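Local coordinates for protein congerin II (Conger myriaster, PDB 1IS3) that binds beta-galactosides such as lactose as a homodimeric galectin, although its physiological role is not yet known, at residues A[15-20]-A[88-93]; A[20-25]-A[128-133]; A[32-37]-A[116-121]; A[54-59]-A[76-81]. All coordinates share one frame; numbering follows the deposited sequence. Where two conformers were deposited one is given.

Contact 1 of 4, residues A[15-20]-A[88-93]; sequences MYLTVG and TTITFD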
loop_
_atom_site.group_PDB
_atom_site.type_symbol
_atom_site.label_atom_id
_atom_site.label_comp_id
_atom_site.label_asym_id
_atom_site.label_seq_id
_atom_site.Cartn_x
_atom_site.Cartn_y
_atom_site.Cartn_z
ATOM N N MET A 15 7.093 -8.069 10.705
ATOM C CA MET A 15 6.557 -6.765 10.368
ATOM C C MET A 15 5.157 -6.658 10.924
ATOM O O MET A 15 4.539 -7.690 11.223
ATOM C CB MET A 15 6.477 -6.578 8.873
ATOM C CG MET A 15 7.892 -6.377 8.359
ATOM S SD MET A 15 7.967 -6.395 6.564
ATOM C CE MET A 15 7.236 -4.807 6.240
ATOM N N TYR A 16 4.600 -5.463 11.029
ATOM C CA TYR A 16 3.219 -5.237 11.463
ATOM C C TYR A 16 2.507 -4.499 10.349
ATOM O O TYR A 16 3.047 -3.599 9.707
ATOM C CB TYR A 16 3.113 -4.368 12.712
ATOM C CG TYR A 16 3.606 -5.089 13.959
ATOM C CD1 TYR A 16 4.963 -5.434 14.079
ATOM C CD2 TYR A 16 2.706 -5.456 14.974
ATOM C CE1 TYR A 16 5.426 -6.151 15.187
ATOM C CE2 TYR A 16 3.162 -6.181 16.099
ATOM C CZ TYR A 16 4.522 -6.528 16.194
ATOM O OH TYR A 16 5.006 -7.291 17.272
ATOM N N LEU A 17 1.275 -4.909 10.110
ATOM C CA LEU A 17 0.376 -4.293 9.142
ATOM C C LEU A 17 -0.775 -3.670 9.925
ATOM O O LEU A 17 -1.492 -4.414 10.645
ATOM C CB LEU A 17 -0.208 -5.337 8.205
ATOM C CG LEU A 17 -1.368 -4.910 7.289
ATOM C CD1 LEU A 17 -0.862 -3.837 6.313
ATOM C CD2 LEU A 17 -1.966 -6.132 6.573
ATOM N N THR A 18 -0.992 -2.358 9.820
ATOM C CA THR A 18 -2.174 -1.741 10.415
ATOM C C THR A 18 -2.959 -1.075 9.298
ATOM O O THR A 18 -2.391 -0.313 8.508
ATOM C CB THR A 18 -1.801 -0.689 11.436
ATOM O OG1 THR A 18 -1.055 -1.396 12.432
ATOM C CG2 THR A 18 -3.003 0.009 12.068
ATOM N N VAL A 19 -4.237 -1.425 9.181
ATOM C CA VAL A 19 -5.112 -0.812 8.189
ATOM C C VAL A 19 -6.280 -0.167 8.916
ATOM O O VAL A 19 -6.698 -0.644 9.980
ATOM C CB VAL A 19 -5.697 -1.820 7.152
ATOM C CG1 VAL A 19 -4.584 -2.274 6.205
ATOM C CG2 VAL A 19 -6.298 -3.046 7.839
ATOM N N GLY A 20 -6.752 0.962 8.393
ATOM C CA GLY A 20 -7.908 1.642 8.939
ATOM C C GLY A 20 -8.879 1.865 7.804
ATOM O O GLY A 20 -8.478 1.978 6.633
ATOM N N THR A 88 -7.386 -2.409 12.282
ATOM C CA THR A 88 -6.950 -3.772 12.520
ATOM C C THR A 88 -5.449 -3.834 12.322
ATOM O O THR A 88 -4.907 -3.234 11.375
ATOM C CB THR A 88 -7.630 -4.746 11.538
ATOM O OG1 THR A 88 -9.033 -4.501 11.687
ATOM C CG2 THR A 88 -7.304 -6.205 11.799
ATOM N N THR A 89 -4.818 -4.588 13.217
ATOM C CA THR A 89 -3.390 -4.824 13.140
ATOM C C THR A 89 -3.132 -6.329 13.054
ATOM O O THR A 89 -3.746 -7.131 13.775
ATOM C CB THR A 89 -2.641 -4.246 14.391
ATOM O OG1 THR A 89 -2.843 -2.831 14.328
ATOM C CG2 THR A 89 -1.126 -4.528 14.431
ATOM N N ILE A 90 -2.237 -6.696 12.150
ATOM C CA ILE A 90 -1.901 -8.082 11.893
ATOM C C ILE A 90 -0.387 -8.260 11.949
ATOM O O ILE A 90 0.373 -7.415 11.444
ATOM C CB ILE A 90 -2.453 -8.495 10.489
ATOM C CG1 ILE A 90 -3.959 -8.279 10.427
ATOM C CG2 ILE A 90 -2.073 -9.960 10.183
ATOM C CD1 ILE A 90 -4.560 -8.430 9.024
ATOM N N THR A 91 0.071 -9.323 12.583
ATOM C CA THR A 91 1.462 -9.735 12.511
ATOM C C THR A 91 1.426 -11.271 12.428
ATOM O O THR A 91 0.339 -11.864 12.579
ATOM C CB THR A 91 2.247 -9.243 13.771
ATOM O OG1 THR A 91 1.892 -7.893 13.935
ATOM C CG2 THR A 91 3.765 -9.359 13.641
ATOM N N PHE A 92 2.555 -11.937 12.185
ATOM C CA PHE A 92 2.520 -13.377 12.070
ATOM C C PHE A 92 3.891 -13.977 12.277
ATOM O O PHE A 92 4.914 -13.271 12.167
ATOM C CB PHE A 92 1.980 -13.793 10.678
ATOM C CG PHE A 92 2.849 -13.416 9.482
ATOM C CD1 PHE A 92 2.710 -12.166 8.883
ATOM C CD2 PHE A 92 3.815 -14.321 8.989
ATOM C CE1 PHE A 92 3.536 -11.823 7.805
ATOM C CE2 PHE A 92 4.631 -13.968 7.912
ATOM C CZ PHE A 92 4.492 -12.721 7.323
ATOM N N ASP A 93 3.912 -15.251 12.675
ATOM C CA ASP A 93 5.172 -15.961 12.617
ATOM C C ASP A 93 4.921 -17.159 11.714
ATOM O O ASP A 93 3.848 -17.220 11.108
ATOM C CB ASP A 93 5.627 -16.405 14.004
ATOM C CG ASP A 93 4.664 -17.227 14.836
ATOM O OD1 ASP A 93 4.815 -17.144 16.049
ATOM O OD2 ASP A 93 3.794 -17.909 14.300
HETATM O O HOH W 1 4.658 -10.415 10.566
#

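Contact 2 of 4, residues A[20-25]-A[128-133]; sequences GGVVNS and RLTFVR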
loop_
_atom_site.group_PDB
_atom_site.type_symbol
_atom_site.label_atom_id
_atom_site.label_comp_id
_atom_site.label_asym_id
_atom_site.label_seq_id
_atom_site.Cartn_x
_atom_site.Cartn_y
_atom_site.Cartn_z
ATOM N N GLY A 20 -6.752 0.962 8.393
ATOM C CA GLY A 20 -7.908 1.642 8.939
ATOM C C GLY A 20 -8.879 1.865 7.804
ATOM O O GLY A 20 -8.478 1.978 6.633
ATOM N N GLY A 21 -10.159 1.914 8.143
ATOM C CA GLY A 21 -11.130 2.128 7.126
ATOM C C GLY A 21 -12.504 2.395 7.706
ATOM O O GLY A 21 -12.664 2.679 8.895
ATOM N N VAL A 22 -13.473 2.336 6.806
ATOM C CA VAL A 22 -14.848 2.676 7.136
ATOM C C VAL A 22 -15.748 1.624 6.506
ATOM O O VAL A 22 -15.589 1.286 5.317
ATOM C CB VAL A 22 -15.290 4.069 6.552
ATOM C CG1 VAL A 22 -16.688 4.431 7.095
ATOM C CG2 VAL A 22 -14.304 5.151 6.918
ATOM N N VAL A 23 -16.680 1.094 7.299
ATOM C CA VAL A 23 -17.650 0.130 6.787
ATOM C C VAL A 23 -18.791 0.863 6.071
ATOM O O VAL A 23 -19.283 1.873 6.576
ATOM C CB VAL A 23 -18.205 -0.708 7.947
ATOM C CG1 VAL A 23 -19.154 -1.756 7.399
ATOM C CG2 VAL A 23 -17.072 -1.355 8.729
ATOM N N ASN A 24 -19.237 0.415 4.911
ATOM C CA ASN A 24 -20.342 1.058 4.227
ATOM C C ASN A 24 -21.609 0.957 5.038
ATOM O O ASN A 24 -21.787 -0.013 5.788
ATOM C CB ASN A 24 -20.680 0.424 2.906
ATOM C CG ASN A 24 -19.584 0.492 1.859
ATOM O OD1 ASN A 24 -19.742 -0.110 0.790
ATOM N ND2 ASN A 24 -18.456 1.154 2.033
ATOM N N SER A 25 -22.523 1.926 4.876
ATOM C CA SER A 25 -23.835 1.899 5.525
ATOM C C SER A 25 -24.385 0.781 4.586
ATOM O O SER A 25 -24.065 0.661 3.395
ATOM C CB SER A 25 -24.654 3.116 5.166
ATOM O OG SER A 25 -23.942 4.216 5.706
ATOM N N ARG A 128 -14.142 0.591 2.768
ATOM C CA ARG A 128 -13.059 1.256 2.082
ATOM C C ARG A 128 -11.937 1.443 3.069
ATOM O O ARG A 128 -12.186 1.458 4.282
ATOM C CB ARG A 128 -13.562 2.591 1.543
ATOM C CG ARG A 128 -14.109 3.545 2.563
ATOM C CD ARG A 128 -14.885 4.642 1.834
ATOM N NE ARG A 128 -15.582 5.498 2.789
ATOM C CZ ARG A 128 -14.987 6.561 3.365
ATOM N NH1 ARG A 128 -13.706 6.906 3.079
ATOM N NH2 ARG A 128 -15.660 7.264 4.303
ATOM N N LEU A 129 -10.712 1.535 2.570
ATOM C CA LEU A 129 -9.582 1.793 3.454
ATOM C C LEU A 129 -9.226 3.276 3.408
ATOM O O LEU A 129 -9.416 3.942 2.389
ATOM C CB LEU A 129 -8.326 0.968 3.054
ATOM C CG LEU A 129 -8.330 -0.566 3.238
ATOM C CD1 LEU A 129 -7.010 -1.211 2.799
ATOM C CD2 LEU A 129 -8.630 -0.845 4.726
ATOM N N THR A 130 -8.770 3.793 4.543
ATOM C CA THR A 130 -8.395 5.186 4.654
ATOM C C THR A 130 -6.907 5.369 5.014
ATOM O O THR A 130 -6.373 6.457 4.781
ATOM C CB THR A 130 -9.305 5.892 5.701
ATOM O OG1 THR A 130 -9.097 5.238 6.939
ATOM C CG2 THR A 130 -10.788 5.883 5.289
ATOM N N PHE A 131 -6.219 4.386 5.594
ATOM C CA PHE A 131 -4.804 4.542 5.854
ATOM C C PHE A 131 -4.207 3.144 5.955
ATOM O O PHE A 131 -4.922 2.153 6.163
ATOM C CB PHE A 131 -4.550 5.337 7.161
ATOM C CG PHE A 131 -4.770 4.624 8.496
ATOM C CD1 PHE A 131 -5.997 4.721 9.156
ATOM C CD2 PHE A 131 -3.728 3.875 9.057
ATOM C CE1 PHE A 131 -6.181 4.062 10.394
ATOM C CE2 PHE A 131 -3.910 3.219 10.273
ATOM C CZ PHE A 131 -5.138 3.318 10.937
ATOM N N VAL A 132 -2.884 3.057 5.842
ATOM C CA VAL A 132 -2.159 1.809 5.956
ATOM C C VAL A 132 -0.750 2.085 6.489
ATOM O O VAL A 132 -0.110 3.081 6.086
ATOM C CB VAL A 132 -2.100 1.093 4.549
ATOM C CG1 VAL A 132 -1.339 1.935 3.477
ATOM C CG2 VAL A 132 -1.405 -0.262 4.735
ATOM N N ARG A 133 -0.268 1.208 7.390
ATOM C CA ARG A 133 1.109 1.232 7.832
ATOM C C ARG A 133 1.602 -0.206 7.692
ATOM O O ARG A 133 0.953 -1.136 8.208
ATOM C CB ARG A 133 1.260 1.626 9.270
ATOM C CG ARG A 133 0.830 3.055 9.540
ATOM C CD ARG A 133 1.442 3.591 10.831
ATOM N NE ARG A 133 0.993 2.931 12.040
ATOM C CZ ARG A 133 -0.184 3.203 12.615
ATOM N NH1 ARG A 133 -1.035 4.090 12.118
ATOM N NH2 ARG A 133 -0.499 2.613 13.768
HETATM O O HOH W 2 -10.420 5.117 9.445
HETATM O O HOH W 3 -17.618 3.372 3.465
#

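Contact 3 of 4, residues A[32-37]-A[116-121]; sequences INVGES and AAFNLI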
loop_
_atom_site.group_PDB
_atom_site.type_symbol
_atom_site.label_atom_id
_atom_site.label_comp_id
_atom_site.label_asym_id
_atom_site.label_seq_id
_atom_site.Cartn_x
_atom_site.Cartn_y
_atom_site.Cartn_z
ATOM N N ILE A 32 -10.564 -8.634 4.675
ATOM C CA ILE A 32 -9.173 -8.235 4.570
ATOM C C ILE A 32 -8.458 -9.554 4.173
ATOM O O ILE A 32 -8.682 -10.630 4.771
ATOM C CB ILE A 32 -8.659 -7.703 5.940
ATOM C CG1 ILE A 32 -9.430 -6.415 6.320
ATOM C CG2 ILE A 32 -7.124 -7.479 5.863
ATOM C CD1 ILE A 32 -9.325 -6.061 7.858
ATOM N N ASN A 33 -7.560 -9.482 3.194
ATOM C CA ASN A 33 -6.944 -10.678 2.611
ATOM C C ASN A 33 -5.429 -10.514 2.522
ATOM O O ASN A 33 -4.991 -9.442 2.082
ATOM C CB ASN A 33 -7.493 -10.910 1.197
ATOM C CG ASN A 33 -8.993 -11.075 1.211
ATOM O OD1 ASN A 33 -9.468 -12.151 1.543
ATOM N ND2 ASN A 33 -9.797 -10.054 0.953
ATOM N N VAL A 34 -4.647 -11.487 2.953
ATOM C CA VAL A 34 -3.196 -11.444 2.917
ATOM C C VAL A 34 -2.810 -12.703 2.131
ATOM O O VAL A 34 -3.242 -13.813 2.470
ATOM C CB VAL A 34 -2.635 -11.492 4.363
ATOM C CG1 VAL A 34 -1.122 -11.586 4.351
ATOM C CG2 VAL A 34 -3.041 -10.220 5.122
ATOM N N GLY A 35 -2.048 -12.577 1.056
ATOM C CA GLY A 35 -1.621 -13.742 0.295
ATOM C C GLY A 35 -0.711 -13.358 -0.862
ATOM O O GLY A 35 0.169 -12.486 -0.726
ATOM N N GLU A 36 -0.948 -14.050 -1.965
ATOM C CA GLU A 36 -0.124 -13.900 -3.152
ATOM C C GLU A 36 -0.950 -13.342 -4.286
ATOM O O GLU A 36 -0.383 -12.642 -5.121
ATOM C CB GLU A 36 0.456 -15.238 -3.655
ATOM C CG GLU A 36 1.242 -16.122 -2.680
ATOM C CD GLU A 36 1.556 -17.616 -3.041
ATOM O OE1 GLU A 36 2.522 -18.141 -2.447
ATOM O OE2 GLU A 36 0.874 -18.277 -3.868
ATOM N N SER A 37 -2.261 -13.601 -4.404
ATOM C CA SER A 37 -3.056 -13.158 -5.526
ATOM C C SER A 37 -4.525 -13.228 -5.075
ATOM O O SER A 37 -4.820 -13.717 -3.982
ATOM C CB SER A 37 -2.811 -14.098 -6.733
ATOM O OG SER A 37 -3.371 -15.408 -6.566
ATOM N N ALA A 116 6.612 -17.227 4.958
ATOM C CA ALA A 116 7.332 -16.227 5.716
ATOM C C ALA A 116 7.222 -14.797 5.167
ATOM O O ALA A 116 7.701 -13.843 5.781
ATOM C CB ALA A 116 8.817 -16.606 5.787
ATOM N N ALA A 117 6.587 -14.639 4.010
ATOM C CA ALA A 117 6.409 -13.322 3.383
ATOM C C ALA A 117 5.178 -13.392 2.477
ATOM O O ALA A 117 4.888 -14.487 1.927
ATOM C CB ALA A 117 7.617 -12.972 2.519
ATOM N N PHE A 118 4.466 -12.265 2.288
ATOM C CA PHE A 118 3.277 -12.213 1.430
ATOM C C PHE A 118 3.408 -10.976 0.569
ATOM O O PHE A 118 3.792 -9.921 1.098
ATOM C CB PHE A 118 1.979 -12.082 2.250
ATOM C CG PHE A 118 1.799 -13.270 3.166
ATOM C CD1 PHE A 118 1.411 -14.514 2.630
ATOM C CD2 PHE A 118 2.091 -13.143 4.525
ATOM C CE1 PHE A 118 1.335 -15.626 3.477
ATOM C CE2 PHE A 118 2.006 -14.267 5.361
ATOM C CZ PHE A 118 1.636 -15.493 4.833
ATOM N N ASN A 119 3.076 -11.101 -0.716
ATOM C CA ASN A 119 3.179 -9.953 -1.590
ATOM C C ASN A 119 1.897 -9.229 -1.951
ATOM O O ASN A 119 1.929 -8.292 -2.781
ATOM C CB ASN A 119 3.913 -10.362 -2.869
ATOM C CG ASN A 119 5.430 -10.223 -2.676
ATOM O OD1 ASN A 119 5.997 -10.142 -1.584
ATOM N ND2 ASN A 119 6.205 -10.238 -3.744
ATOM N N LEU A 120 0.766 -9.581 -1.345
ATOM C CA LEU A 120 -0.482 -8.899 -1.656
ATOM C C LEU A 120 -1.358 -8.772 -0.401
ATOM O O LEU A 120 -1.570 -9.760 0.316
ATOM C CB LEU A 120 -1.261 -9.672 -2.738
ATOM C CG LEU A 120 -2.634 -9.093 -3.128
ATOM C CD1 LEU A 120 -2.424 -7.737 -3.782
ATOM C CD2 LEU A 120 -3.363 -9.993 -4.093
ATOM N N ILE A 121 -1.822 -7.570 -0.111
ATOM C CA ILE A 121 -2.745 -7.319 0.970
ATOM C C ILE A 121 -3.900 -6.605 0.284
ATOM O O ILE A 121 -3.624 -5.644 -0.445
ATOM C CB ILE A 121 -2.074 -6.422 2.017
ATOM C CG1 ILE A 121 -0.936 -7.148 2.693
ATOM C CG2 ILE A 121 -3.107 -5.995 3.031
ATOM C CD1 ILE A 121 0.280 -6.213 2.765
HETATM O O HOH W 4 3.441 -16.092 -0.081
#

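Contact 4 of 4, residues A[54-59]-A[76-81]; sequences DQNVLV and KKFPFT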
loop_
_atom_site.group_PDB
_atom_site.type_symbol
_atom_site.label_atom_id
_atom_site.label_comp_id
_atom_site.label_asym_id
_atom_site.label_seq_id
_atom_site.Cartn_x
_atom_site.Cartn_y
_atom_site.Cartn_z
ATOM N N ASP A 54 -25.350 -16.055 8.259
ATOM C CA ASP A 54 -24.379 -15.391 9.117
ATOM C C ASP A 54 -24.686 -13.928 9.358
ATOM O O ASP A 54 -24.837 -13.147 8.403
ATOM C CB ASP A 54 -23.003 -15.510 8.490
ATOM C CG ASP A 54 -22.438 -16.913 8.603
ATOM O OD1 ASP A 54 -22.658 -17.537 9.640
ATOM O OD2 ASP A 54 -21.767 -17.379 7.697
ATOM N N GLN A 55 -24.785 -13.549 10.633
ATOM C CA GLN A 55 -25.060 -12.161 11.010
ATOM C C GLN A 55 -24.149 -11.852 12.179
ATOM O O GLN A 55 -24.131 -12.562 13.193
ATOM C CB GLN A 55 -26.530 -11.963 11.432
ATOM C CG GLN A 55 -27.594 -12.104 10.311
ATOM C CD GLN A 55 -28.987 -12.286 10.910
ATOM O OE1 GLN A 55 -29.336 -11.580 11.874
ATOM N NE2 GLN A 55 -29.824 -13.223 10.444
ATOM N N ASN A 56 -23.318 -10.819 11.972
ATOM C CA ASN A 56 -22.350 -10.302 12.931
ATOM C C ASN A 56 -21.378 -11.387 13.423
ATOM O O ASN A 56 -21.202 -11.724 14.609
ATOM C CB ASN A 56 -23.092 -9.620 14.136
ATOM C CG ASN A 56 -24.090 -8.579 13.642
ATOM O OD1 ASN A 56 -23.815 -7.749 12.769
ATOM N ND2 ASN A 56 -25.354 -8.676 14.058
ATOM N N VAL A 57 -20.665 -11.951 12.440
ATOM C CA VAL A 57 -19.671 -12.989 12.726
ATOM C C VAL A 57 -18.436 -12.732 11.861
ATOM O O VAL A 57 -18.532 -12.136 10.768
ATOM C CB VAL A 57 -20.353 -14.404 12.451
ATOM C CG1 VAL A 57 -20.798 -14.518 11.038
ATOM C CG2 VAL A 57 -19.372 -15.536 12.722
ATOM N N LEU A 58 -17.281 -13.120 12.407
ATOM C CA LEU A 58 -16.055 -13.121 11.638
ATOM C C LEU A 58 -15.831 -14.534 11.126
ATOM O O LEU A 58 -16.029 -15.491 11.876
ATOM C CB LEU A 58 -14.810 -12.723 12.461
ATOM C CG LEU A 58 -14.628 -11.252 12.876
ATOM C CD1 LEU A 58 -13.319 -11.146 13.693
ATOM C CD2 LEU A 58 -14.580 -10.334 11.674
ATOM N N VAL A 59 -15.441 -14.695 9.870
ATOM C CA VAL A 59 -15.130 -16.008 9.329
ATOM C C VAL A 59 -13.708 -15.920 8.759
ATOM O O VAL A 59 -13.408 -15.018 7.946
ATOM C CB VAL A 59 -16.152 -16.376 8.221
ATOM C CG1 VAL A 59 -15.789 -17.715 7.555
ATOM C CG2 VAL A 59 -17.549 -16.499 8.855
ATOM N N LYS A 76 -17.009 -14.866 17.075
ATOM C CA LYS A 76 -18.199 -14.180 17.523
ATOM C C LYS A 76 -17.780 -12.764 17.950
ATOM O O LYS A 76 -18.616 -11.924 18.274
ATOM C CB LYS A 76 -18.731 -15.086 18.655
ATOM C CG LYS A 76 -17.641 -15.496 19.767
ATOM C CD LYS A 76 -16.396 -16.465 19.462
ATOM C CE LYS A 76 -15.088 -16.037 20.167
ATOM N NZ LYS A 76 -13.856 -16.493 19.521
ATOM N N LYS A 77 -16.487 -12.437 18.029
ATOM C CA LYS A 77 -16.028 -11.102 18.411
ATOM C C LYS A 77 -16.386 -10.177 17.268
ATOM O O LYS A 77 -15.855 -10.365 16.168
ATOM C CB LYS A 77 -14.543 -11.117 18.608
ATOM C CG LYS A 77 -14.260 -12.036 19.783
ATOM C CD LYS A 77 -12.796 -12.207 19.956
ATOM C CE LYS A 77 -12.629 -12.963 21.239
ATOM N NZ LYS A 77 -11.212 -13.112 21.454
ATOM N N PHE A 78 -17.240 -9.178 17.446
ATOM C CA PHE A 78 -17.623 -8.407 16.299
ATOM C C PHE A 78 -17.847 -6.964 16.720
ATOM O O PHE A 78 -18.985 -6.483 16.736
ATOM C CB PHE A 78 -18.890 -9.024 15.700
ATOM C CG PHE A 78 -19.110 -8.643 14.237
ATOM C CD1 PHE A 78 -20.090 -7.702 13.887
ATOM C CD2 PHE A 78 -18.321 -9.241 13.246
ATOM C CE1 PHE A 78 -20.280 -7.363 12.536
ATOM C CE2 PHE A 78 -18.512 -8.898 11.907
ATOM C CZ PHE A 78 -19.489 -7.963 11.553
ATOM N N PRO A 79 -16.807 -6.189 17.010
ATOM C CA PRO A 79 -16.947 -4.789 17.395
ATOM C C PRO A 79 -17.061 -3.891 16.142
ATOM O O PRO A 79 -16.300 -2.915 16.015
ATOM C CB PRO A 79 -15.693 -4.570 18.243
ATOM C CG PRO A 79 -14.651 -5.347 17.457
ATOM C CD PRO A 79 -15.409 -6.629 17.146
ATOM N N PHE A 80 -17.939 -4.170 15.193
ATOM C CA PHE A 80 -17.986 -3.417 13.959
ATOM C C PHE A 80 -19.381 -2.851 13.824
ATOM O O PHE A 80 -20.342 -3.550 14.172
ATOM C CB PHE A 80 -17.702 -4.321 12.737
ATOM C CG PHE A 80 -16.339 -4.973 12.826
ATOM C CD1 PHE A 80 -15.198 -4.250 12.481
ATOM C CD2 PHE A 80 -16.219 -6.269 13.337
ATOM C CE1 PHE A 80 -13.928 -4.829 12.669
ATOM C CE2 PHE A 80 -14.960 -6.827 13.516
ATOM C CZ PHE A 80 -13.815 -6.116 13.191
ATOM N N THR A 81 -19.511 -1.625 13.326
ATOM C CA THR A 81 -20.793 -1.037 13.051
ATOM C C THR A 81 -20.811 -0.500 11.626
ATOM O O THR A 81 -19.853 0.154 11.198
ATOM C CB THR A 81 -21.067 0.094 14.062
ATOM O OG1 THR A 81 -21.080 -0.508 15.346
ATOM C CG2 THR A 81 -22.404 0.791 13.838
#

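Contact 1 of 4, residues A[15-20]-A[88-93]
In both Thr18 and Thr89, OG1 lies anti to its own carbonyl carbon and beside the backbone N (chi1 -61° and -64°), and these matching torsions turn the two hydroxyls toward each other across a non-hydrogen-bonded antiparallel pair. Thr18 OG1 and Thr89 OG1 are hydrogen-bonded at 3.0 Å, and either may be the donor. Threonine suits the place: its branched CB favours the extended backbone, while its hydroxyl finds a partner on the facing strand. The pair runs close, and Thr89 CA comes within 3.2 Å of Leu17 O in a CA-H...O contact.

Hydrogen-bonded pairs lie on each side of this one along the ladder. Leu17 and Ile90 exchange two bonds, the shorter from Ile90 N to Leu17 O at 2.8 Å; Val19 and Thr88 do the same, with Val19 N 2.9 Å from Thr88 O. These four side chains share the other face of the sheet, where the branched apolar ends of Leu17 and Ile90 meet, CD2 to CD1 at 4.2 Å. Beyond the ladder, Tyr16 brings the edge of its ring to Thr89 CG2. Its face meets Thr91, which was modelled in two conformers, so the details there are doubtful. A water bridges the ends, 2.8 Å from Met15 O and accepting from Phe92 N.

Strand 17-23 is thus held between strand 85-92 and strand 127-134 in the five-stranded sheet. Leu17 and Ile90 both reach Phe11 of strand 10-12, in the facing sheet, and Met15 packs on Thr130 of the second subunit.

Contact 2 of 4, residues A[20-25]-A[128-133]
Arg128 lies alongside Val22, the two side chains pointing the same way from a hydrogen-bonded antiparallel pair. From CB, a chi1 of 58° sets CG between the backbone N and the carbonyl carbon, 3.9 Å from Val22 O. The chain then runs extended through CD, bringing NE to 4.0 Å from Val22 CB; NE also gives a weak bond to a water that accepts from Asn24 ND2. CZ lies 3.9 Å from Val22 CG2, and at the tip NH2 comes to 3.6 Å from that methyl, which sits against the rim of one guanidinium face. A long arginine suits this exposed place, its flat end covering an apolar neighbour.

Farther along, Gly20 O accepts Thr130 N at 2.8 Å and, weakly, Phe131 N at 3.5 Å. The Phe131 ring lies over the backbone of Gly20, with CE1 3.3 Å from Gly20 CA; a residue with no side chain permits so close an approach.

Thr130 and Phe131 thus both face Gly20, a classic beta bulge that shifts the register by one. It sits in the outermost strand of this chain's five-stranded sheet, which in the galectin dimer runs on through Val132 and Arg133 into an antiparallel ladder with the second subunit.

Contact 3 of 4, residues A[32-37]-A[116-121]
Phe118 is the first residue of 116-121 to touch the other strand directly, meeting Val34 and Gly35; just before it, Ala117 O is linked by a water to Glu36 OE1, while Glu36 OE2 is held by Ser40 OG. Val34 CG1, anti to its backbone N (chi1 174°), reaches across at about a right angle and comes 3.6 Å from Phe118 CG, while Phe118 CB lies 3.5 Å from Gly35 O. The large ring suits this buried position, where it also meets Phe92 edge-to-face.

At Asn119 the chain turns a corner. Leu120 follows, pairing with Gly35: Gly35 N donates to Leu120 O at 3.0 Å in a nearly straight bond of 168°, whereas the return bond from Leu120 N to Gly35 O is weak and bent to 134°. Leu120, its CG anti to the backbone N, sends CD2 to the chain leaving the corner, where it packs tightly at 3.5 Å from Ser37 CA. Ile121 turns to the same face as Val34, where two beta-branched residues suit extended backbone; Ile121 CA also makes a CA-H...O contact of 3.3 Å with Asn33 O.

Asn33 OD1 is hydrogen-bonded to ND1 of His44, which lines the lactose pocket, placing Asn33 in the second shell of that site. With Asn119 and Leu120 both facing Gly35, the arrangement is a classic beta bulge in the antiparallel sheet of the galectin sandwich that carries the sugar.

Contact 4 of 4, residues A[54-59]-A[76-81]
Phe78 lays its ring over the backbone of Asn56. Asn56 CA stands 3.6 Å from the ring centroid and 15° off its normal, a CH-pi contact, and Val57 N lies above the same face. With CG anti to the backbone N (chi1 -159°), the phenyl is carried straight across to the other chain. Toward its margins on that same side, CE1 is 3.6 Å from Asn56 OD1 and CE2 is 3.4 Å from Val57 O. Over the opposite face comes Phe80 CD2, brought back by the inverse gamma turn centred on Pro79.

Asn56 has a positive phi of 56°, which asparagine tolerates better than most residues. It forms a G1 beta bulge with Val57 opposite Arg48, at the start of strand 57-64. Leu58 packs beside the two aromatics, its CD2 4.0 Å from Phe80 CE2 and 4.2 Å from Phe78 CE2, while Leu58 CG meets Lys77 O at 3.6 Å. Nearby, Asp54 makes salt bridges to Arg48 and Arg74, both of which line the lactose pocket.

No hydrogen bond crosses between the two segments, and Lys77 O is buried against Leu58 without a partner. Between these two segments cohesion therefore rests mainly on dispersion and on the C-H contact with the Phe78 ring, so the fit of the aromatic surfaces, more than polar pairing, joins this loop to the strand.

From the N terminus, the first halves of contacts 1, 2 and 3 come in turn: 15-20 and 20-25 share Gly20 on one strand, and 32-37 lies on the next. Contact 4 opens at 54-59 and is the first to close, at 76-81, forming a short loop enclosed by all three others. Contact 1 closes next at 88-93, contact 3 at 116-121 and contact 2 at 128-133. Contact 1 therefore crosses both 2 and 3, while 3 lies within 2. Contacts 1 and 2 build the five-stranded sheet; contact 3 lies in the opposing sheet, and contact 4 ties loop 76-81 to a strand of it, across the chain's centre. Leu17 against Ile121 joins the layers.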